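Local coordinates for protein pantothenate synthetase (Francisella tularensis subsp. tularensis, PDB 3N8H) that probably catalyses the ATP-dependent condensation of pantoate with beta-alanine to pantothenate, passing through a pantoyl-adenylate intermediate, at residues Q71-Q76 and L187-K192; E200-I205 and F245-V250. All blocks are in the same frame, centred on the assembly; numbering follows the deposited sequence.

Contact 1 (Q71-Q76 and L187-K192). With AMP (adenosine monophosphate), chain D; PRO (proline), chain C.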
ATOM      1  N   GLN A  71       7.941  11.533  21.593  1.00 41.99           N
ATOM      2  CA  GLN A  71       7.426  12.142  22.815  1.00 42.06           C
ATOM      3  C   GLN A  71       7.614  13.661  22.829  1.00 38.75           C
ATOM      4  O   GLN A  71       6.724  14.403  23.236  1.00 41.87           O
ATOM      5  CB  GLN A  71       8.110  11.545  24.042  1.00 53.87           C
ATOM      6  CG  GLN A  71       7.985  10.047  24.191  1.00 67.97           C
ATOM      7  CD  GLN A  71       8.594   9.571  25.502  1.00 82.09           C
ATOM      8  OE1 GLN A  71       8.241  10.071  26.572  1.00 88.87           O
ATOM      9  NE2 GLN A  71       9.520   8.614  25.426  1.00 80.64           N
ATOM     10  N   THR A  72       8.776  14.115  22.378  1.00 32.09           N
ATOM     11  CA  THR A  72       9.113  15.525  22.392  1.00 38.46           C
ATOM     12  C   THR A  72       8.744  16.269  21.112  1.00 33.66           C
ATOM     13  O   THR A  72       8.966  17.470  21.028  1.00 33.60           O
ATOM     14  CB  THR A  72      10.633  15.711  22.616  1.00 46.31           C
ATOM     15  OG1 THR A  72      11.355  15.027  21.575  1.00 46.31           O
ATOM     16  CG2 THR A  72      11.059  15.166  23.996  1.00 38.72           C
ATOM     17  N   TYR A  73       8.209  15.578  20.105  1.00 31.60           N
ATOM     18  CA  TYR A  73       7.968  16.256  18.834  1.00 30.03           C
ATOM     19  C   TYR A  73       7.103  17.504  19.052  1.00 33.03           C
ATOM     20  O   TYR A  73       6.135  17.466  19.811  1.00 34.75           O
ATOM     21  CB  TYR A  73       7.305  15.330  17.810  1.00 33.65           C
ATOM     22  CG  TYR A  73       7.403  15.939  16.428  1.00 39.19           C
ATOM     23  CD1 TYR A  73       8.586  15.860  15.706  1.00 35.94           C
ATOM     24  CD2 TYR A  73       6.337  16.655  15.881  1.00 36.39           C
ATOM     25  CE1 TYR A  73       8.699  16.435  14.447  1.00 35.19           C
ATOM     26  CE2 TYR A  73       6.437  17.235  14.621  1.00 36.48           C
ATOM     27  CZ  TYR A  73       7.622  17.127  13.907  1.00 30.31           C
ATOM     28  OH  TYR A  73       7.727  17.699  12.653  1.00 34.58           O
ATOM     29  N   PRO A  74       7.462  18.629  18.414  1.00 29.63           N
ATOM     30  CA  PRO A  74       6.754  19.858  18.828  1.00 31.47           C
ATOM     31  C   PRO A  74       5.256  19.831  18.563  1.00 38.12           C
ATOM     32  O   PRO A  74       4.775  19.354  17.516  1.00 41.18           O
ATOM     33  CB  PRO A  74       7.440  20.956  18.003  1.00 39.12           C
ATOM     34  CG  PRO A  74       8.825  20.430  17.775  1.00 38.12           C
ATOM     35  CD  PRO A  74       8.673  18.918  17.626  1.00 32.88           C
ATOM     36  N   ASN A  75       4.511  20.377  19.514  1.00 38.36           N
ATOM     37  CA  ASN A  75       3.062  20.389  19.444  1.00 48.68           C
ATOM     38  C   ASN A  75       2.547  21.798  19.758  1.00 51.97           C
ATOM     39  O   ASN A  75       2.873  22.343  20.808  1.00 48.13           O
ATOM     40  CB  ASN A  75       2.495  19.371  20.434  1.00 49.00           C
ATOM     41  CG  ASN A  75       0.999  19.422  20.516  1.00 61.96           C
ATOM     42  OD1 ASN A  75       0.302  18.635  19.868  1.00 66.18           O
ATOM     43  ND2 ASN A  75       0.484  20.365  21.300  1.00 66.21           N
ATOM     44  N   GLN A  76       1.766  22.380  18.841  1.00 56.38           N
ATOM     45  CA  GLN A  76       1.230  23.748  18.990  1.00 54.10           C
ATOM     46  C   GLN A  76       0.030  23.994  18.057  1.00 43.41           C
ATOM     47  O   GLN A  76       0.072  24.851  17.161  1.00 41.42           O
ATOM     48  CB  GLN A  76       2.333  24.773  18.707  1.00 51.24           C
ATOM     49  CG  GLN A  76       3.120  24.455  17.450  1.00 46.80           C
ATOM     50  CD  GLN A  76       4.039  25.574  17.014  1.00 50.66           C
ATOM     51  OE1 GLN A  76       3.812  26.212  15.983  1.00 56.81           O
ATOM     52  NE2 GLN A  76       5.091  25.807  17.779  1.00 42.98           N
ATOM     53  N   LEU A 187      14.980  25.611   7.796  1.00 30.08           N
ATOM     54  CA  LEU A 187      13.864  25.644   8.742  1.00 28.33           C
ATOM     55  C   LEU A 187      13.325  24.224   8.968  1.00 31.52           C
ATOM     56  O   LEU A 187      13.194  23.433   8.022  1.00 33.92           O
ATOM     57  CB  LEU A 187      12.777  26.585   8.234  1.00 33.12           C
ATOM     58  CG  LEU A 187      13.309  28.014   8.137  1.00 45.74           C
ATOM     59  CD1 LEU A 187      12.310  28.883   7.412  1.00 52.84           C
ATOM     60  CD2 LEU A 187      13.610  28.529   9.548  1.00 48.06           C
ATOM     61  N   SER A 188      13.055  23.887  10.230  1.00 30.16           N
ATOM     62  CA  SER A 188      12.542  22.562  10.601  1.00 33.90           C
ATOM     63  C   SER A 188      11.786  22.648  11.931  1.00 31.41           C
ATOM     64  O   SER A 188      12.186  23.414  12.807  1.00 31.46           O
ATOM     65  CB  SER A 188      13.708  21.588  10.745  1.00 31.69           C
ATOM     66  OG  SER A 188      13.284  20.256  10.533  1.00 42.60           O
ATOM     67  N   SER A 189      10.721  21.860  12.088  1.00 32.56           N
ATOM     68  CA  SER A 189       9.919  21.890  13.316  1.00 43.31           C
ATOM     69  C   SER A 189      10.737  21.521  14.553  1.00 41.25           C
ATOM     70  O   SER A 189      10.578  22.126  15.611  1.00 36.28           O
ATOM     71  CB  SER A 189       8.679  20.982  13.206  1.00 37.61           C
ATOM     72  OG  SER A 189       7.820  21.437  12.167  1.00 43.08           O
ATOM     73  N   ARG A 190      11.608  20.524  14.416  1.00 33.34           N
ATOM     74  CA  ARG A 190      12.451  20.096  15.528  1.00 37.52           C
ATOM     75  C   ARG A 190      13.389  21.217  16.006  1.00 31.30           C
ATOM     76  O   ARG A 190      13.885  21.175  17.143  1.00 30.69           O
ATOM     77  CB  ARG A 190      13.241  18.827  15.160  1.00 34.23           C
ATOM     78  CG  ARG A 190      12.420  17.529  15.236  1.00 30.09           C
ATOM     79  CD  ARG A 190      13.298  16.302  14.880  1.00 38.28           C
ATOM     80  NE  ARG A 190      12.526  15.066  14.747  1.00 32.55           N
ATOM     81  CZ  ARG A 190      11.930  14.679  13.619  1.00 36.69           C
ATOM     82  NH1 ARG A 190      12.027  15.427  12.528  1.00 31.52           N
ATOM     83  NH2 ARG A 190      11.242  13.545  13.573  1.00 28.89           N
ATOM     84  N   ASN A 191      13.626  22.214  15.148  1.00 26.17           N
ATOM     85  CA  ASN A 191      14.418  23.380  15.539  1.00 35.20           C
ATOM     86  C   ASN A 191      13.837  24.035  16.798  1.00 38.86           C
ATOM     87  O   ASN A 191      14.558  24.714  17.539  1.00 29.57           O
ATOM     88  CB  ASN A 191      14.454  24.457  14.428  1.00 38.03           C
ATOM     89  CG  ASN A 191      15.357  24.093  13.248  1.00 43.04           C
ATOM     90  OD1 ASN A 191      15.850  22.969  13.137  1.00 47.02           O
ATOM     91  ND2 ASN A 191      15.565  25.059  12.355  1.00 39.86           N
ATOM     92  N   LYS A 192      12.525  23.884  17.009  1.00 42.59           N
ATOM     93  CA  LYS A 192      11.883  24.538  18.158  1.00 46.42           C
ATOM     94  C   LYS A 192      12.365  23.909  19.465  1.00 45.28           C
ATOM     95  O   LYS A 192      12.172  24.470  20.535  1.00 44.78           O
ATOM     96  CB  LYS A 192      10.350  24.496  18.061  1.00 45.68           C
ATOM     97  CG  LYS A 192       9.791  25.311  16.891  1.00 57.55           C
ATOM     98  CD  LYS A 192       8.564  24.661  16.270  1.00 62.36           C
ATOM     99  CE  LYS A 192       8.346  25.152  14.839  1.00 63.51           C
ATOM    100  NZ  LYS A 192       7.014  25.773  14.689  1.00 76.85           N
TER
HETATM  101  P   AMP D 270       7.241  17.884   8.140  1.00 34.80           P
HETATM  102  O1P AMP D 270       6.087  18.646   8.783  1.00 34.28           O
HETATM  103  O2P AMP D 270       8.617  18.227   8.624  1.00 33.22           O
HETATM  104  O3P AMP D 270       7.003  16.420   8.061  1.00 44.16           O
HETATM  105  O5' AMP D 270       7.289  18.517   6.647  1.00 28.96           O
HETATM  106  C5' AMP D 270       6.116  18.705   5.855  1.00 31.25           C
HETATM  107  C4' AMP D 270       6.494  19.148   4.463  1.00 32.67           C
HETATM  108  O4' AMP D 270       7.200  20.427   4.550  1.00 29.73           O
HETATM  109  C3' AMP D 270       7.429  18.176   3.722  1.00 28.33           C
HETATM  110  O3' AMP D 270       7.134  18.199   2.314  1.00 29.21           O
HETATM  111  C2' AMP D 270       8.797  18.798   3.971  1.00 24.27           C
HETATM  112  O2' AMP D 270       9.821  18.437   3.058  1.00 35.35           O
HETATM  113  C1' AMP D 270       8.463  20.287   3.916  1.00 24.13           C
HETATM  114  N9  AMP D 270       9.487  21.116   4.561  1.00 32.74           N
HETATM  115  C8  AMP D 270       9.989  20.933   5.805  1.00 29.70           C
HETATM  116  N7  AMP D 270      10.952  21.861   6.070  1.00 31.01           N
HETATM  117  C5  AMP D 270      11.089  22.634   4.963  1.00 24.77           C
HETATM  118  C6  AMP D 270      11.928  23.789   4.579  1.00 25.02           C
HETATM  119  N6  AMP D 270      12.829  24.271   5.451  1.00 25.62           N
HETATM  120  N1  AMP D 270      11.777  24.329   3.356  1.00 28.68           N
HETATM  121  C2  AMP D 270      10.880  23.802   2.488  1.00 30.06           C
HETATM  122  N3  AMP D 270      10.074  22.756   2.769  1.00 35.69           N
HETATM  123  C4  AMP D 270      10.126  22.138   3.977  1.00 28.48           C
HETATM  124  N   PRO C 271       9.629  15.047   8.701  1.00 51.27           N
HETATM  125  CA  PRO C 271       9.174  13.667   8.844  1.00 45.52           C
HETATM  126  C   PRO C 271       9.716  13.059  10.139  1.00 41.94           C
HETATM  127  O   PRO C 271      10.558  13.685  10.795  1.00 37.97           O
HETATM  128  CB  PRO C 271       9.793  12.978   7.627  1.00 46.90           C
HETATM  129  CG  PRO C 271       9.864  14.057   6.597  1.00 56.84           C
HETATM  130  CD  PRO C 271      10.144  15.333   7.351  1.00 48.68           C
HETATM  131  O   HOH W   1       6.104  19.224  11.429  1.00 38.54           O
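The guanidinium of Arg190 grips the carboxylate oxygen O of the bound proline with both terminal nitrogens, NH1 and NH2 each 2.9 Å from it and each N-H bent to 145°. Tyr73 abuts this group rim first: its CE1 stands 3.8 Å from Arg190 CZ, over the centre of one guanidinium face, with ring and guanidinium planes 75° apart. Farther along, the Tyr73 hydroxyl gives its proton to a water 2.5 Å from OH; this water is also hydrogen-bonded to Ser189 OG and donates to AMP O1P at 2.7 Å. Leu187 takes the adenine end, its carbonyl O receiving AMP N6 at 2.7 Å in a nearly straight bond. The 187-192 loop, with its 3-10 turn, thus spans AMP and the proline pocket of this HUP-clan ligase; residues 187-190 form one of the predicted ATP-binding segments. Behind the first shell, Asp69 forms a salt bridge with Arg190 NH2, and Ala34 O is hydrogen-bonded to Ser189 OG. Tyr73 has CG anti to its backbone N (chi1 -165°), which sends the ring toward the ligands, and Phe64 meets that ring edge-to-face. Next to it, Pro74 packs its CG 3.3 Å from Ser189 O, the carbonyl that accepts Lys192 N within the 3-10 turn.

Contact 2 (E200-I205 and F245-V250)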
ATOM      1  N   GLU A 200      23.309  28.334  18.329  1.00 38.44           N
ATOM      2  CA  GLU A 200      24.584  28.923  17.934  1.00 39.86           C
ATOM      3  C   GLU A 200      25.518  27.850  17.355  1.00 41.68           C
ATOM      4  O   GLU A 200      26.324  28.107  16.456  1.00 45.55           O
ATOM      5  CB  GLU A 200      25.246  29.660  19.105  1.00 61.56           C
ATOM      6  CG  GLU A 200      25.705  28.752  20.249  1.00 83.28           C
ATOM      7  CD  GLU A 200      26.900  29.305  21.018  1.00102.91           C
ATOM      8  OE1 GLU A 200      26.911  29.189  22.265  1.00104.93           O
ATOM      9  OE2 GLU A 200      27.830  29.852  20.377  1.00111.01           O
ATOM     10  N   ILE A 201      25.400  26.640  17.872  1.00 35.08           N
ATOM     11  CA  ILE A 201      26.106  25.515  17.282  1.00 35.89           C
ATOM     12  C   ILE A 201      25.567  25.280  15.872  1.00 41.97           C
ATOM     13  O   ILE A 201      26.327  25.114  14.929  1.00 40.40           O
ATOM     14  CB  ILE A 201      25.911  24.274  18.122  1.00 32.45           C
ATOM     15  CG1 ILE A 201      26.564  24.499  19.497  1.00 42.16           C
ATOM     16  CG2 ILE A 201      26.486  23.046  17.406  1.00 36.40           C
ATOM     17  CD1 ILE A 201      26.238  23.389  20.483  1.00 45.08           C
ATOM     18  N   ALA A 202      24.248  25.269  15.727  1.00 39.18           N
ATOM     19  CA  ALA A 202      23.666  25.045  14.414  1.00 35.14           C
ATOM     20  C   ALA A 202      24.219  26.063  13.418  1.00 45.29           C
ATOM     21  O   ALA A 202      24.638  25.692  12.320  1.00 40.62           O
ATOM     22  CB  ALA A 202      22.140  25.096  14.479  1.00 36.76           C
ATOM     23  N   ASN A 203      24.242  27.341  13.804  1.00 49.95           N
ATOM     24  CA  ASN A 203      24.765  28.402  12.922  1.00 44.70           C
ATOM     25  C   ASN A 203      26.253  28.232  12.570  1.00 43.81           C
ATOM     26  O   ASN A 203      26.653  28.460  11.426  1.00 45.46           O
ATOM     27  CB  ASN A 203      24.507  29.799  13.507  1.00 43.02           C
ATOM     28  CG  ASN A 203      23.016  30.180  13.519  1.00 51.90           C
ATOM     29  OD1 ASN A 203      22.221  29.737  12.673  1.00 51.44           O
ATOM     30  ND2 ASN A 203      22.642  31.023  14.479  1.00 52.83           N
ATOM     31  N   LYS A 204      27.066  27.837  13.545  1.00 40.75           N
ATOM     32  CA  LYS A 204      28.467  27.513  13.290  1.00 44.17           C
ATOM     33  C   LYS A 204      28.641  26.387  12.264  1.00 39.26           C
ATOM     34  O   LYS A 204      29.521  26.450  11.418  1.00 47.69           O
ATOM     35  CB  LYS A 204      29.207  27.153  14.585  1.00 51.52           C
ATOM     36  CG  LYS A 204      29.544  28.346  15.465  1.00 67.78           C
ATOM     37  CD  LYS A 204      30.290  27.930  16.736  1.00 75.88           C
ATOM     38  CE  LYS A 204      29.401  27.107  17.663  1.00 75.54           C
ATOM     39  NZ  LYS A 204      30.005  26.922  19.007  1.00 73.44           N
ATOM     40  N   ILE A 205      27.826  25.349  12.367  0.70 30.97           N
ATOM     41  CA  ILE A 205      27.857  24.276  11.386  0.70 36.28           C
ATOM     42  C   ILE A 205      27.675  24.852   9.969  0.70 38.45           C
ATOM     43  O   ILE A 205      28.395  24.476   9.036  0.70 35.02           O
ATOM     44  CB  ILE A 205      26.751  23.223  11.657  0.70 40.27           C
ATOM     45  CG1 ILE A 205      27.049  22.421  12.930  0.70 42.47           C
ATOM     46  CG2 ILE A 205      26.575  22.279  10.447  0.70 33.56           C
ATOM     47  CD1 ILE A 205      25.933  21.444  13.305  0.70 30.62           C
ATOM     48  N   PHE A 245      22.641  15.353  11.378  1.00 33.38           N
ATOM     49  CA  PHE A 245      23.443  15.493  12.600  1.00 32.70           C
ATOM     50  C   PHE A 245      22.530  15.723  13.785  1.00 33.30           C
ATOM     51  O   PHE A 245      21.374  16.122  13.612  1.00 34.47           O
ATOM     52  CB  PHE A 245      24.412  16.668  12.473  1.00 36.92           C
ATOM     53  CG  PHE A 245      23.736  17.971  12.165  1.00 40.94           C
ATOM     54  CD1 PHE A 245      23.330  18.815  13.190  1.00 43.15           C
ATOM     55  CD2 PHE A 245      23.491  18.349  10.844  1.00 36.28           C
ATOM     56  CE1 PHE A 245      22.696  20.019  12.917  1.00 46.05           C
ATOM     57  CE2 PHE A 245      22.851  19.557  10.555  1.00 42.00           C
ATOM     58  CZ  PHE A 245      22.453  20.394  11.594  1.00 43.60           C
ATOM     59  N   TYR A 246      23.050  15.467  14.986  1.00 37.50           N
ATOM     60  CA  TYR A 246      22.340  15.758  16.214  1.00 31.16           C
ATOM     61  C   TYR A 246      22.975  16.990  16.849  1.00 35.21           C
ATOM     62  O   TYR A 246      24.188  17.161  16.794  1.00 32.08           O
ATOM     63  CB  TYR A 246      22.457  14.596  17.214  1.00 33.90           C
ATOM     64  CG  TYR A 246      21.418  13.502  17.079  1.00 31.82           C
ATOM     65  CD1 TYR A 246      20.178  13.618  17.694  1.00 34.16           C
ATOM     66  CD2 TYR A 246      21.682  12.349  16.341  1.00 33.16           C
ATOM     67  CE1 TYR A 246      19.230  12.612  17.579  1.00 37.57           C
ATOM     68  CE2 TYR A 246      20.735  11.343  16.207  1.00 32.16           C
ATOM     69  CZ  TYR A 246      19.517  11.479  16.828  1.00 42.58           C
ATOM     70  OH  TYR A 246      18.574  10.481  16.702  1.00 47.87           O
ATOM     71  N   ILE A 247      22.149  17.859  17.439  1.00 30.94           N
ATOM     72  CA  ILE A 247      22.652  18.807  18.429  1.00 30.89           C
ATOM     73  C   ILE A 247      21.853  18.501  19.688  1.00 38.32           C
ATOM     74  O   ILE A 247      20.611  18.610  19.691  1.00 37.98           O
ATOM     75  CB  ILE A 247      22.513  20.302  18.013  1.00 42.53           C
ATOM     76  CG1 ILE A 247      23.145  20.539  16.643  1.00 43.46           C
ATOM     77  CG2 ILE A 247      23.177  21.219  19.060  1.00 37.34           C
ATOM     78  CD1 ILE A 247      22.935  21.935  16.116  1.00 41.65           C
ATOM     79  N   GLY A 248      22.545  18.071  20.738  1.00 40.76           N
ATOM     80  CA  GLY A 248      21.853  17.477  21.872  1.00 38.67           C
ATOM     81  C   GLY A 248      21.002  16.308  21.389  1.00 38.56           C
ATOM     82  O   GLY A 248      21.511  15.376  20.750  1.00 35.54           O
ATOM     83  N   LYS A 249      19.703  16.356  21.686  1.00 30.01           N
ATOM     84  CA  LYS A 249      18.780  15.280  21.300  1.00 35.70           C
ATOM     85  C   LYS A 249      18.004  15.599  20.034  1.00 34.87           C
ATOM     86  O   LYS A 249      17.080  14.863  19.655  1.00 38.79           O
ATOM     87  CB  LYS A 249      17.777  14.983  22.418  1.00 54.69           C
ATOM     88  CG  LYS A 249      18.290  14.061  23.511  1.00 67.72           C
ATOM     89  CD  LYS A 249      18.875  14.831  24.675  1.00 79.32           C
ATOM     90  CE  LYS A 249      19.312  13.875  25.784  1.00 90.05           C
ATOM     91  NZ  LYS A 249      19.751  14.582  27.029  1.00 95.20           N
ATOM     92  N   VAL A 250      18.381  16.691  19.374  1.00 40.54           N
ATOM     93  CA  VAL A 250      17.629  17.171  18.220  1.00 41.88           C
ATOM     94  C   VAL A 250      18.307  16.713  16.948  1.00 37.38           C
ATOM     95  O   VAL A 250      19.462  17.050  16.706  1.00 36.16           O
ATOM     96  CB  VAL A 250      17.478  18.736  18.223  1.00 40.24           C
ATOM     97  CG1 VAL A 250      16.699  19.222  16.977  1.00 33.10           C
ATOM     98  CG2 VAL A 250      16.799  19.192  19.487  1.00 39.56           C
TER
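This is an apolar helix-on-sheet contact: helix 196-210 packs against the three-stranded antiparallel sheet of the C-terminal part of the chain, at the end of its central strand, 240-247. The short axes of 200-205 and 245-247 pass 9.9 Å apart and run roughly antiparallel, at 147°. Ile247 carries most of the contact from the strand side. Its CG1 is anti to the carbonyl carbon and its chain extended, so CD1 reaches the helix backbone and lies 3.6 Å from both Ala202 N and Ala202 CB. Ile201 flanks it, sliding past in the opposite direction, with its CG2 3.9 Å from Ile247 CD1. One helical turn on, Ile205 meets Phe245 tip to tip: its CD1 sits over one ring face, 3.9 Å from the Phe245 centroid and 26° off the normal, a CH-pi contact displaced toward the CD1-CE1 side of the ring. The crowded position of Phe245 CG, between backbone N and carbonyl carbon (chi1 56°), presents that face. Beyond Ile247 the strand turns back through a type II' beta turn, Ile247 to Val250, with Gly248 at its second position. Leu231 and Leu252, from the two neighbouring strands, also touch Phe245. With no hydrogen bond linking them, the two segments meet through van der Waals packing alone, so the fit between them here rests on shape rather than on directional bonds.

From the N terminus, the chain runs through helix 67-72 to residues 73-76, and contact 1 closes a long loop when 187-192 returns after 110 intervening residues, among them strands 146-150 and 172-176 of the parallel sheet. Contact 2 opens only afterwards, in helix 196-210, and closes a shorter loop of 39 residues at strand 240-247; the two loops follow in series, neither nested nor crossed. Contact 1 ties the region after helix 67-72 to the ligand-binding loop, whereas contact 2 ties the next helix to the antiparallel sheet. Their centres lie 14 Å apart, and they touch where Arg190 O packs 3.4 Å from Val250 CG1.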